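Local coordinates for protein galactan 1,3-beta-galactosidase (Phanerochaete chrysosporium, PDB 7BYS) that probably hydrolyses beta-1,3-galactan from its chain ends as a family 43 glycosidase, and carries a calcium-binding carbohydrate-binding module, at residues Q2-A7 with S352-L357; H20-L25 with F31-E36; Q160-S165 with E187-V192; H286-S291 with V392-V397; G312-G315 with T319-S322. All coordinates share one frame; numbering follows the deposited sequence. Where two conformers were deposited one is given.

Interaction 1. Residues Q2-A7 with S352-L357; sequences QIVSGA and SHWVAL
The backbone N-H of Trp354 is accepted by a water, Trp354 N to water O 3.0 Å, and in one of two conformers of Gln2 the same water weakly accepts the Gln2 amide, NE2 to water O 3.5 Å. In that conformer the Gln2 chain is extended, and its OE1 comes to the indole edge in the ring plane, 3.4 Å from Trp354 CD1, with amide and ring planes 65° apart. Val4 spreads both methyls over one face of the indole. Its CG1 stands 3.8 Å above the plane near the middle of the Trp354 ring system, and its CG2 makes a CH-pi contact with the five-membered ring, 15° off the normal. A type II turn from Val4 to Ala7, closed by Ala7 N to Val4 O (3.2 Å), brings Ala7 CB obliquely to the six-membered ring, 3.6 Å from Trp354 CH2. With an alanine in place of Trp354, both Val4 methyls and Ala7 CB would probably be left facing a gap. The N-terminal segment, tied through Ile3 to Trp290 of the chain leaving the catalytic domain, thus packs on the carbohydrate-binding module, where strand 352-360 lies between strands 420-426 and 392-402.

Interaction 2. Residues H20-L25 with F31-E36; sequences HGAGIL and FYWFGE
Ala22 and Ile24 both fit against the indole of Trp33. The alanine methyl settles obliquely at its pyrrole end, Ala22 CB to Trp33 NE1 3.4 Å, while Ile24 folds back at chi2 (-67°) to bring its CD1 3.9 Å from Trp33 CG. On the face carrying Leu25 and Phe34, the bare backbone of Gly23 is the hollow: the Phe34 ring lies beside it, Phe34 CD1 3.6 Å from Gly23 O, and its edge runs on to Leu25, Phe34 CE1 3.9 Å from Leu25 CB, which lies in the ring plane. Backbone bonds pair Gly23 with Phe34 and Leu25 with Tyr32; beyond them the register slips by one residue, a beta bulge, before His20 and Glu36 pair (Glu36 N to His20 O 2.7 Å). Two glycines fit this tight end, since a beta carbon on Gly35 would run into His20 N, and one on Gly21 into Glu36 OE2. Glu36 OE1 makes a salt bridge with Lys38, and OE2 accepts a hydrogen bond from the backbone N of Arg82. The strands form the antiparallel hairpin that begins a four-stranded blade of the family 43 five-bladed beta-propeller, its Glu36 end adjoining the galactose-binding residues Glu81 and Arg82.

Interaction 3. Residues Q160-S165 with E187-V192; sequences QNFKIS and EAPGIV
Two successive blades of the five-bladed beta-propeller pack together where Phe162 and Ile164 meet Pro189 and Ile191. Strand 161-167 belongs to one antiparallel sheet and strand 189-194 to the following one; no hydrogen bond joins the two segments, and the contact is wholly apolar and buried. Phe162 throws its ring across toward the next blade, its first torsion near -175° placing CG opposite the backbone N, and presents an edge to the proline. Phe162 CZ lies 3.5 Å and Phe162 CE1 3.6 Å from Pro189 CB, and Pro189 CG sits in the plane of the ring, 3.8 Å from Phe162 CE1. Leu200 and Leu153 flank the same cluster, each touching both Phe162 and Ile191. Just before Pro189 the chain turns a corner at Ala188, whose N is hydrogen-bonded to Asp137 OD2 and whose O accepts a hydrogen bond from Asn243 ND2. Asp137 binds galactose in another structure of this protein, and its side chain is about 4 Å from that of Pro189 at their nearest atoms, which is consistent with the contact lying just behind the galactose site. Replacing Phe162 by a serine would probably open a gap beside Pro189 and leave a hydroxyl among Leu153, Leu200 and the proline. Farther along the strands the two isoleucines reach toward each other tip to tip, Ile164 CD1 to Ile191 CD1 4.1 Å.

Interaction 4. Residues H286-S291 with V392-V397; sequences HADVWS and VISVPV
The chain bearing His286 and Asp288 comes in as an irregular loop and meets strand 392-402 at Ser394 without pairing with it. The nearest alpha carbons, Asp288 CA and Pro396 CA, are still 7.4 Å apart, and side chains and a water span the gap. Asp288 breaks the extended run of the loop with helix-like backbone angles, and the chain then runs into strand 290-293. The opposing strand is an outer one of its sheet, held to strand 352-360 by backbone bonds such as that between Val395 and Leu357. Ser394 turns its hydroxyl between its own N and carbonyl carbon (chi1 69°), which aims OG at the loop. There Ser394 OG donates to Asp288 OD1 over 2.7 Å, coming from above the carboxylate plane, 36° out of it. The other oxygen, OD2, is hydrogen-bonded to the hydroxyls of Tyr358 and Tyr427. His286, stacked on Trp239, sets its ring edge beside the serine, His286 CE1 3.7 Å from Ser394 OG. A water lying in the plane of the imidazole, 2.8 Å from His286 NE2, accepts the backbone N-H of Ser394 (N to water O 3.0 Å). The contact thus joins the chain leaving the propeller to the carbohydrate-binding module; the Ser394 side chain is about 12 Å from the calcium ion. Three hydroxyls round the buried carboxylate of Asp288 are likely to stabilise its negative charge, making this a polar join between domains.

Interaction 5. Residues G312-G315 with T319-S322; sequences GQRG and TILS
Arg314 stretches from its strand toward Thr319 and Ile320, its CB pointing at the opposing segment. An extended second torsion (chi2 179°) carries the chain on to Arg314 CD, which is 3.8 Å from Ile320 CD1 and 4.0 Å from Thr319 N. There it bends (chi3 -70°), and Arg314 NE comes down on the isoleucine, 3.6 Å from both Ile320 CG1 and Ile320 CD1. The two side chains cross at about a right angle. Strands 313-316 and 319-322 belong to the beta-sandwich of the family 35 carbohydrate-binding module but do not pair: the first is the edge of its five-stranded sheet, along strand 339-349, the second lies along strand 330-333, and the arginine spans the short connection between them. Farther out, Arg314 CZ is 4.0 Å from Ile320 CG1, which lies over one face of the guanidinium, and NH2 skirts the same carbon. Arg314 NH1 approaches the second strand, 3.8 Å from Thr319 CA, and is hydrogen-bonded to the carbonyl O of Ser318 in the connection. Thr319 in turn touches Tyr334, a galactose-binding residue in another structure of this protein, and Ile320 packs on Glu310, a ligand of the calcium ion about 8 Å from the isoleucine side chain.

Interactions 2 and 3 lie in the buried core of the propeller, yet differ in kind: interaction 2 is a hydrogen-bonded hairpin within one blade, interaction 3 apolar packing between two blades, with no hydrogen bond across it. Interactions 1 and 4, with centres 6 Å apart, form one domain junction. They share the sheet of strands 352-360 and 392-402 and touch directly through Ile3 with Trp290 and Val355 with Val397, but interaction 1 is mainly aromatic and aliphatic, interaction 4 a buried carboxylate, hydroxyl and water cluster. Interaction 5 stands apart at the surface of the binding module, about 31 Å from interaction 2 at their nearest atoms, with an exposed arginine lying on an isoleucine.

Interaction 1. Residues Q2-A7 with S352-L357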
# COMPACT_ATOMS: atom_id res chain seq x y z
N GLN A 2 -0.45 4.81 15.66
CA GLN A 2 -0.37 3.41 15.26
C GLN A 2 -0.68 3.30 13.78
O GLN A 2 -1.75 3.74 13.34
CB GLN A 2 -1.35 2.55 16.06
CG GLN A 2 -0.90 2.22 17.48
CD GLN A 2 -2.00 1.57 18.29
OE1 GLN A 2 -3.18 1.91 18.14
NE2 GLN A 2 -1.63 0.64 19.16
N ILE A 3 0.25 2.73 13.02
CA ILE A 3 0.05 2.43 11.60
C ILE A 3 -0.31 0.96 11.50
O ILE A 3 0.51 0.09 11.83
CB ILE A 3 1.32 2.74 10.79
CG1 ILE A 3 1.62 4.23 10.86
CG2 ILE A 3 1.15 2.27 9.33
CD1 ILE A 3 2.92 4.61 10.22
N VAL A 4 -1.52 0.67 11.04
CA VAL A 4 -2.11 -0.67 11.14
C VAL A 4 -2.54 -1.09 9.74
O VAL A 4 -3.64 -0.77 9.27
CB VAL A 4 -3.27 -0.71 12.14
CG1 VAL A 4 -3.76 -2.14 12.29
CG2 VAL A 4 -2.81 -0.14 13.48
N SER A 5 -1.67 -1.81 9.04
CA SER A 5 -1.90 -2.13 7.64
C SER A 5 -3.09 -3.07 7.48
O SER A 5 -3.16 -4.11 8.13
CB SER A 5 -0.65 -2.79 7.06
OG SER A 5 0.36 -1.81 6.88
N GLY A 6 -4.00 -2.72 6.59
CA GLY A 6 -5.18 -3.49 6.33
C GLY A 6 -6.43 -2.93 6.98
O GLY A 6 -7.53 -3.27 6.56
N ALA A 7 -6.27 -2.08 7.99
CA ALA A 7 -7.42 -1.47 8.63
C ALA A 7 -8.00 -0.37 7.74
O ALA A 7 -7.35 0.13 6.82
CB ALA A 7 -7.00 -0.86 9.96
N SER A 352 -9.33 -0.67 24.29
CA SER A 352 -9.36 -1.13 22.91
C SER A 352 -7.98 -1.61 22.47
O SER A 352 -6.96 -0.99 22.78
CB SER A 352 -9.84 -0.01 22.00
OG SER A 352 -9.62 -0.33 20.64
N HIS A 353 -7.96 -2.73 21.75
CA HIS A 353 -6.71 -3.34 21.33
C HIS A 353 -6.81 -3.81 19.89
O HIS A 353 -7.80 -4.43 19.50
CB HIS A 353 -6.35 -4.52 22.24
CG HIS A 353 -5.98 -4.09 23.62
ND1 HIS A 353 -4.67 -3.96 24.03
CD2 HIS A 353 -6.74 -3.72 24.68
CE1 HIS A 353 -4.64 -3.55 25.29
NE2 HIS A 353 -5.89 -3.39 25.70
N TRP A 354 -5.77 -3.51 19.11
CA TRP A 354 -5.64 -4.11 17.79
C TRP A 354 -5.27 -5.57 17.92
O TRP A 354 -4.37 -5.93 18.68
CB TRP A 354 -4.57 -3.38 17.00
CG TRP A 354 -5.05 -2.10 16.44
CD1 TRP A 354 -4.67 -0.84 16.81
CD2 TRP A 354 -6.04 -1.93 15.42
NE1 TRP A 354 -5.34 0.09 16.08
CE2 TRP A 354 -6.18 -0.55 15.21
CE3 TRP A 354 -6.79 -2.81 14.63
CZ2 TRP A 354 -7.06 -0.02 14.26
CZ3 TRP A 354 -7.66 -2.29 13.69
CH2 TRP A 354 -7.79 -0.91 13.51
N VAL A 355 -5.96 -6.42 17.16
CA VAL A 355 -5.68 -7.85 17.13
C VAL A 355 -5.44 -8.24 15.67
O VAL A 355 -6.27 -7.96 14.81
CB VAL A 355 -6.84 -8.65 17.75
CG1 VAL A 355 -6.52 -10.14 17.74
CG2 VAL A 355 -7.14 -8.16 19.18
N ALA A 356 -4.31 -8.87 15.41
CA ALA A 356 -3.99 -9.36 14.08
C ALA A 356 -4.44 -10.81 13.95
O ALA A 356 -4.06 -11.66 14.76
CB ALA A 356 -2.50 -9.25 13.81
N LEU A 357 -5.23 -11.09 12.92
CA LEU A 357 -5.70 -12.44 12.64
C LEU A 357 -4.84 -13.03 11.53
O LEU A 357 -4.85 -12.51 10.40
CB LEU A 357 -7.18 -12.42 12.23
CG LEU A 357 -8.15 -11.59 13.06
CD1 LEU A 357 -9.57 -11.73 12.51
CD2 LEU A 357 -8.09 -11.98 14.53
O HOH W 1 -3.39 -2.09 20.36

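Interaction 2. Residues H20-L25 with F31-E36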
# COMPACT_ATOMS: atom_id res chain seq x y z
N HIS A 20 -5.45 6.36 -3.03
CA HIS A 20 -4.78 5.18 -3.56
C HIS A 20 -3.72 5.58 -4.59
O HIS A 20 -3.80 6.65 -5.19
CB HIS A 20 -5.84 4.25 -4.15
CG HIS A 20 -7.04 4.09 -3.26
ND1 HIS A 20 -7.09 3.16 -2.25
CD2 HIS A 20 -8.20 4.78 -3.19
CE1 HIS A 20 -8.24 3.26 -1.61
NE2 HIS A 20 -8.95 4.23 -2.17
N GLY A 21 -2.72 4.73 -4.77
CA GLY A 21 -1.64 5.10 -5.66
C GLY A 21 -0.83 6.27 -5.14
O GLY A 21 -0.47 7.18 -5.92
N ALA A 22 -0.49 6.25 -3.84
CA ALA A 22 0.02 7.40 -3.10
C ALA A 22 1.17 8.11 -3.79
O ALA A 22 2.10 7.49 -4.32
CB ALA A 22 0.56 6.91 -1.75
N GLY A 23 1.14 9.44 -3.71
CA GLY A 23 2.31 10.27 -3.90
C GLY A 23 2.47 11.17 -2.69
O GLY A 23 1.51 11.81 -2.25
N ILE A 24 3.67 11.21 -2.10
CA ILE A 24 3.94 12.03 -0.91
C ILE A 24 4.80 13.21 -1.31
O ILE A 24 5.71 13.09 -2.14
CB ILE A 24 4.61 11.21 0.21
CG1 ILE A 24 3.82 9.93 0.49
CG2 ILE A 24 4.74 12.06 1.47
CD1 ILE A 24 2.43 10.16 1.10
N LEU A 25 4.53 14.36 -0.69
CA LEU A 25 5.30 15.59 -0.86
C LEU A 25 5.55 16.16 0.53
O LEU A 25 4.64 16.19 1.36
CB LEU A 25 4.51 16.61 -1.70
CG LEU A 25 4.96 18.09 -1.68
CD1 LEU A 25 6.22 18.31 -2.49
CD2 LEU A 25 3.84 18.99 -2.19
N PHE A 31 3.55 17.23 5.63
CA PHE A 31 3.50 16.19 4.62
C PHE A 31 2.15 16.23 3.90
O PHE A 31 1.11 16.48 4.53
CB PHE A 31 3.73 14.80 5.23
CG PHE A 31 5.15 14.59 5.67
CD1 PHE A 31 5.57 15.02 6.92
CD2 PHE A 31 6.08 14.00 4.82
CE1 PHE A 31 6.88 14.83 7.33
CE2 PHE A 31 7.40 13.82 5.23
CZ PHE A 31 7.80 14.24 6.47
N TYR A 32 2.19 15.99 2.59
CA TYR A 32 1.03 16.00 1.71
C TYR A 32 0.91 14.63 1.07
O TYR A 32 1.88 14.15 0.46
CB TYR A 32 1.16 17.10 0.64
CG TYR A 32 1.16 18.48 1.23
CD1 TYR A 32 2.30 19.01 1.83
CD2 TYR A 32 0.00 19.25 1.23
CE1 TYR A 32 2.29 20.27 2.41
CE2 TYR A 32 -0.01 20.52 1.80
CZ TYR A 32 1.13 21.01 2.39
OH TYR A 32 1.11 22.27 2.96
N TRP A 33 -0.25 14.01 1.22
CA TRP A 33 -0.54 12.72 0.61
C TRP A 33 -1.56 12.97 -0.49
O TRP A 33 -2.69 13.38 -0.22
CB TRP A 33 -1.07 11.78 1.70
CG TRP A 33 -1.43 10.39 1.25
CD1 TRP A 33 -1.36 9.87 -0.02
CD2 TRP A 33 -1.93 9.34 2.09
NE1 TRP A 33 -1.79 8.56 -0.00
CE2 TRP A 33 -2.15 8.21 1.27
CE3 TRP A 33 -2.22 9.25 3.46
CZ2 TRP A 33 -2.63 7.00 1.78
CZ3 TRP A 33 -2.71 8.06 3.96
CH2 TRP A 33 -2.92 6.95 3.13
N PHE A 34 -1.14 12.77 -1.74
CA PHE A 34 -2.01 12.84 -2.90
C PHE A 34 -2.35 11.42 -3.34
O PHE A 34 -1.52 10.52 -3.25
CB PHE A 34 -1.29 13.52 -4.07
CG PHE A 34 -0.83 14.90 -3.77
CD1 PHE A 34 0.42 15.14 -3.24
CD2 PHE A 34 -1.65 15.98 -4.04
CE1 PHE A 34 0.85 16.43 -2.95
CE2 PHE A 34 -1.23 17.27 -3.75
CZ PHE A 34 0.01 17.50 -3.21
N GLY A 35 -3.56 11.24 -3.84
CA GLY A 35 -3.89 9.91 -4.31
C GLY A 35 -5.17 9.91 -5.10
O GLY A 35 -5.81 10.94 -5.29
N GLU A 36 -5.53 8.72 -5.57
CA GLU A 36 -6.77 8.52 -6.32
C GLU A 36 -7.94 8.41 -5.35
O GLU A 36 -7.93 7.58 -4.44
CB GLU A 36 -6.67 7.23 -7.13
CG GLU A 36 -5.43 7.14 -8.00
CD GLU A 36 -4.99 5.70 -8.24
OE1 GLU A 36 -5.76 4.77 -7.92
OE2 GLU A 36 -3.87 5.49 -8.72

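Interaction 3. Residues Q160-S165 with E187-V192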
# COMPACT_ATOMS: atom_id res chain seq x y z
N GLN A 160 6.51 -3.75 -21.30
CA GLN A 160 7.62 -4.68 -21.37
C GLN A 160 8.95 -4.08 -20.93
O GLN A 160 9.78 -4.79 -20.36
CB GLN A 160 7.76 -5.26 -22.78
CG GLN A 160 6.51 -5.97 -23.27
CD GLN A 160 6.02 -6.99 -22.26
OE1 GLN A 160 6.67 -8.02 -22.04
NE2 GLN A 160 4.90 -6.69 -21.62
N ASN A 161 9.18 -2.79 -21.18
CA ASN A 161 10.48 -2.17 -20.97
C ASN A 161 10.33 -1.06 -19.95
O ASN A 161 9.52 -0.14 -20.13
CB ASN A 161 11.02 -1.58 -22.28
CG ASN A 161 11.11 -2.62 -23.39
OD1 ASN A 161 11.31 -3.80 -23.14
ND2 ASN A 161 10.95 -2.16 -24.63
N PHE A 162 11.11 -1.13 -18.88
CA PHE A 162 11.04 -0.15 -17.81
C PHE A 162 12.06 0.95 -18.04
O PHE A 162 13.24 0.68 -18.25
CB PHE A 162 11.31 -0.80 -16.45
CG PHE A 162 11.13 0.16 -15.32
CD1 PHE A 162 9.85 0.51 -14.91
CD2 PHE A 162 12.22 0.76 -14.72
CE1 PHE A 162 9.68 1.43 -13.88
CE2 PHE A 162 12.06 1.69 -13.71
CZ PHE A 162 10.79 2.02 -13.30
N LYS A 163 11.60 2.20 -17.95
CA LYS A 163 12.42 3.34 -18.32
C LYS A 163 12.55 4.34 -17.19
O LYS A 163 11.61 4.56 -16.41
CB LYS A 163 11.84 4.04 -19.55
CG LYS A 163 11.96 3.20 -20.80
CD LYS A 163 11.27 3.83 -22.00
CE LYS A 163 11.41 2.90 -23.21
NZ LYS A 163 10.46 3.31 -24.29
N ILE A 164 13.71 4.99 -17.13
CA ILE A 164 13.94 6.16 -16.31
C ILE A 164 14.40 7.26 -17.25
O ILE A 164 15.34 7.05 -18.03
CB ILE A 164 15.01 5.90 -15.24
CG1 ILE A 164 14.55 4.74 -14.34
CG2 ILE A 164 15.26 7.16 -14.44
CD1 ILE A 164 15.58 4.32 -13.31
N SER A 165 13.74 8.42 -17.19
CA SER A 165 14.09 9.50 -18.10
C SER A 165 14.08 10.81 -17.35
O SER A 165 13.26 11.01 -16.46
CB SER A 165 13.10 9.55 -19.27
OG SER A 165 13.19 8.37 -20.04
N GLU A 187 6.40 -2.56 -13.03
CA GLU A 187 5.48 -1.44 -12.87
C GLU A 187 5.49 -0.99 -11.41
O GLU A 187 6.38 -1.37 -10.63
CB GLU A 187 4.10 -1.74 -13.47
CG GLU A 187 3.35 -2.84 -12.76
CD GLU A 187 1.98 -3.09 -13.39
OE1 GLU A 187 1.67 -2.51 -14.45
OE2 GLU A 187 1.20 -3.88 -12.82
N ALA A 188 4.54 -0.12 -11.06
CA ALA A 188 4.44 0.45 -9.71
C ALA A 188 5.79 0.88 -9.14
O ALA A 188 6.17 0.47 -8.02
CB ALA A 188 3.74 -0.56 -8.79
N PRO A 189 6.55 1.71 -9.85
CA PRO A 189 7.90 2.04 -9.38
C PRO A 189 7.91 3.13 -8.32
O PRO A 189 7.00 3.95 -8.21
CB PRO A 189 8.58 2.58 -10.65
CG PRO A 189 7.44 3.23 -11.41
CD PRO A 189 6.27 2.30 -11.17
N GLY A 190 9.00 3.13 -7.55
CA GLY A 190 9.41 4.29 -6.79
C GLY A 190 10.89 4.21 -6.51
O GLY A 190 11.46 3.12 -6.49
N ILE A 191 11.53 5.37 -6.31
CA ILE A 191 12.94 5.41 -5.94
C ILE A 191 13.11 6.19 -4.65
O ILE A 191 12.51 7.25 -4.45
CB ILE A 191 13.86 5.98 -7.05
CG1 ILE A 191 14.02 4.94 -8.17
CG2 ILE A 191 15.23 6.43 -6.46
CD1 ILE A 191 14.71 5.48 -9.43
N VAL A 192 13.93 5.65 -3.76
CA VAL A 192 14.33 6.34 -2.54
C VAL A 192 15.84 6.28 -2.43
O VAL A 192 16.47 5.26 -2.76
CB VAL A 192 13.61 5.73 -1.31
CG1 VAL A 192 14.02 4.29 -1.10
CG2 VAL A 192 13.88 6.58 -0.07

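Interaction 4. Residues H286-S291 with V392-V397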
# COMPACT_ATOMS: atom_id res chain seq x y z
N HIS A 286 7.57 -6.83 8.62
CA HIS A 286 6.14 -7.15 8.71
C HIS A 286 5.66 -6.88 10.13
O HIS A 286 5.71 -7.75 11.01
CB HIS A 286 5.87 -8.58 8.30
CG HIS A 286 4.42 -8.93 8.33
ND1 HIS A 286 3.88 -9.78 9.27
CD2 HIS A 286 3.39 -8.50 7.57
CE1 HIS A 286 2.58 -9.89 9.07
NE2 HIS A 286 2.25 -9.12 8.04
N ALA A 287 5.18 -5.66 10.35
CA ALA A 287 4.74 -5.17 11.65
C ALA A 287 3.26 -4.86 11.55
O ALA A 287 2.87 -3.88 10.91
CB ALA A 287 5.50 -3.91 12.04
N ASP A 288 2.42 -5.69 12.20
CA ASP A 288 0.98 -5.48 12.14
C ASP A 288 0.59 -4.13 12.72
O ASP A 288 -0.36 -3.50 12.24
CB ASP A 288 0.25 -6.56 12.95
CG ASP A 288 0.51 -7.98 12.45
OD1 ASP A 288 0.43 -8.22 11.23
OD2 ASP A 288 0.77 -8.86 13.29
N VAL A 289 1.34 -3.66 13.72
CA VAL A 289 1.10 -2.40 14.40
C VAL A 289 2.46 -1.77 14.65
O VAL A 289 3.32 -2.37 15.30
CB VAL A 289 0.37 -2.62 15.74
CG1 VAL A 289 0.12 -1.29 16.44
CG2 VAL A 289 -0.95 -3.36 15.54
N TRP A 290 2.68 -0.57 14.11
CA TRP A 290 3.94 0.11 14.36
C TRP A 290 3.70 1.60 14.46
O TRP A 290 2.68 2.12 14.02
CB TRP A 290 5.03 -0.23 13.32
CG TRP A 290 4.69 0.09 11.90
CD1 TRP A 290 3.86 -0.61 11.08
CD2 TRP A 290 5.23 1.16 11.11
NE1 TRP A 290 3.83 -0.03 9.83
CE2 TRP A 290 4.66 1.05 9.82
CE3 TRP A 290 6.11 2.21 11.37
CZ2 TRP A 290 4.96 1.96 8.80
CZ3 TRP A 290 6.41 3.11 10.35
CH2 TRP A 290 5.84 2.97 9.08
N SER A 291 4.67 2.30 15.06
CA SER A 291 4.60 3.74 15.23
C SER A 291 5.77 4.38 14.49
O SER A 291 6.83 3.77 14.33
CB SER A 291 4.67 4.12 16.71
OG SER A 291 3.53 3.64 17.39
N VAL A 392 0.12 -17.85 4.81
CA VAL A 392 -0.55 -17.10 5.87
C VAL A 392 -0.24 -15.62 5.70
O VAL A 392 0.92 -15.23 5.48
CB VAL A 392 -0.13 -17.62 7.25
CG1 VAL A 392 -0.63 -16.68 8.37
CG2 VAL A 392 -0.66 -19.03 7.44
N ILE A 393 -1.28 -14.78 5.76
CA ILE A 393 -1.14 -13.35 5.95
C ILE A 393 -2.00 -12.94 7.13
O ILE A 393 -2.73 -13.75 7.69
CB ILE A 393 -1.48 -12.54 4.68
CG1 ILE A 393 -2.94 -12.73 4.28
CG2 ILE A 393 -0.52 -12.89 3.52
CD1 ILE A 393 -3.44 -11.80 3.17
N SER A 394 -1.94 -11.66 7.51
CA SER A 394 -2.73 -11.20 8.64
C SER A 394 -3.56 -9.98 8.27
O SER A 394 -3.16 -9.17 7.43
CB SER A 394 -1.85 -10.89 9.86
OG SER A 394 -1.05 -9.74 9.62
N VAL A 395 -4.72 -9.87 8.92
CA VAL A 395 -5.55 -8.67 8.83
C VAL A 395 -5.92 -8.22 10.24
O VAL A 395 -6.07 -9.06 11.14
CB VAL A 395 -6.81 -8.88 7.98
CG1 VAL A 395 -6.45 -9.12 6.52
CG2 VAL A 395 -7.66 -10.03 8.53
N PRO A 396 -6.13 -6.93 10.46
CA PRO A 396 -6.35 -6.43 11.82
C PRO A 396 -7.81 -6.16 12.13
O PRO A 396 -8.61 -5.83 11.25
CB PRO A 396 -5.58 -5.11 11.81
CG PRO A 396 -5.80 -4.59 10.41
CD PRO A 396 -5.78 -5.83 9.53
N VAL A 397 -8.14 -6.28 13.41
CA VAL A 397 -9.45 -5.89 13.93
C VAL A 397 -9.24 -5.27 15.31
O VAL A 397 -8.43 -5.75 16.11
CB VAL A 397 -10.45 -7.07 13.94
CG1 VAL A 397 -9.99 -8.19 14.87
CG2 VAL A 397 -11.85 -6.59 14.32
O HOH W 2 -0.24 -9.29 6.79

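Interaction 5. Residues G312-G315 with T319-S322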
# COMPACT_ATOMS: atom_id res chain seq x y z
N GLY A 312 -6.97 -23.22 21.02
CA GLY A 312 -8.28 -22.78 21.45
C GLY A 312 -9.25 -23.93 21.57
O GLY A 312 -8.94 -25.08 21.28
N GLN A 313 -10.46 -23.59 21.99
CA GLN A 313 -11.51 -24.58 22.21
C GLN A 313 -12.39 -24.61 20.96
O GLN A 313 -13.09 -23.64 20.65
CB GLN A 313 -12.31 -24.22 23.46
CG GLN A 313 -11.59 -24.55 24.78
CD GLN A 313 -10.15 -24.03 24.86
OE1 GLN A 313 -9.91 -22.83 25.06
NE2 GLN A 313 -9.18 -24.93 24.69
N ARG A 314 -12.36 -25.73 20.25
CA ARG A 314 -13.15 -25.88 19.04
C ARG A 314 -14.57 -26.29 19.39
O ARG A 314 -14.79 -27.04 20.34
CB ARG A 314 -12.54 -26.94 18.13
CG ARG A 314 -11.30 -26.45 17.42
CD ARG A 314 -10.69 -27.53 16.55
NE ARG A 314 -10.10 -28.59 17.37
CZ ARG A 314 -10.49 -29.85 17.34
NH1 ARG A 314 -11.46 -30.23 16.52
NH2 ARG A 314 -9.90 -30.74 18.12
N GLY A 315 -15.53 -25.77 18.63
CA GLY A 315 -16.91 -26.18 18.77
C GLY A 315 -17.49 -26.59 17.43
O GLY A 315 -17.10 -26.07 16.37
N THR A 319 -11.88 -28.23 12.83
CA THR A 319 -10.86 -29.27 12.92
C THR A 319 -9.47 -28.64 12.91
O THR A 319 -9.31 -27.45 12.67
CB THR A 319 -10.95 -30.26 11.75
OG1 THR A 319 -10.69 -29.57 10.53
CG2 THR A 319 -12.33 -30.91 11.67
N ILE A 320 -8.46 -29.47 13.19
CA ILE A 320 -7.06 -29.06 13.19
C ILE A 320 -6.40 -29.49 11.89
O ILE A 320 -6.39 -30.68 11.55
CB ILE A 320 -6.29 -29.65 14.39
CG1 ILE A 320 -6.94 -29.20 15.70
CG2 ILE A 320 -4.83 -29.23 14.31
CD1 ILE A 320 -6.96 -27.72 15.89
N LEU A 321 -5.81 -28.53 11.18
CA LEU A 321 -5.09 -28.77 9.94
C LEU A 321 -3.60 -28.62 10.19
O LEU A 321 -3.17 -27.84 11.04
CB LEU A 321 -5.49 -27.74 8.88
CG LEU A 321 -6.99 -27.69 8.60
CD1 LEU A 321 -7.30 -26.76 7.44
CD2 LEU A 321 -7.54 -29.09 8.34
N SER A 322 -2.80 -29.36 9.43
CA SER A 322 -1.36 -29.29 9.50
C SER A 322 -0.80 -28.67 8.23
O SER A 322 -1.30 -28.94 7.13
CB SER A 322 -0.76 -30.69 9.67
OG SER A 322 -1.04 -31.19 10.97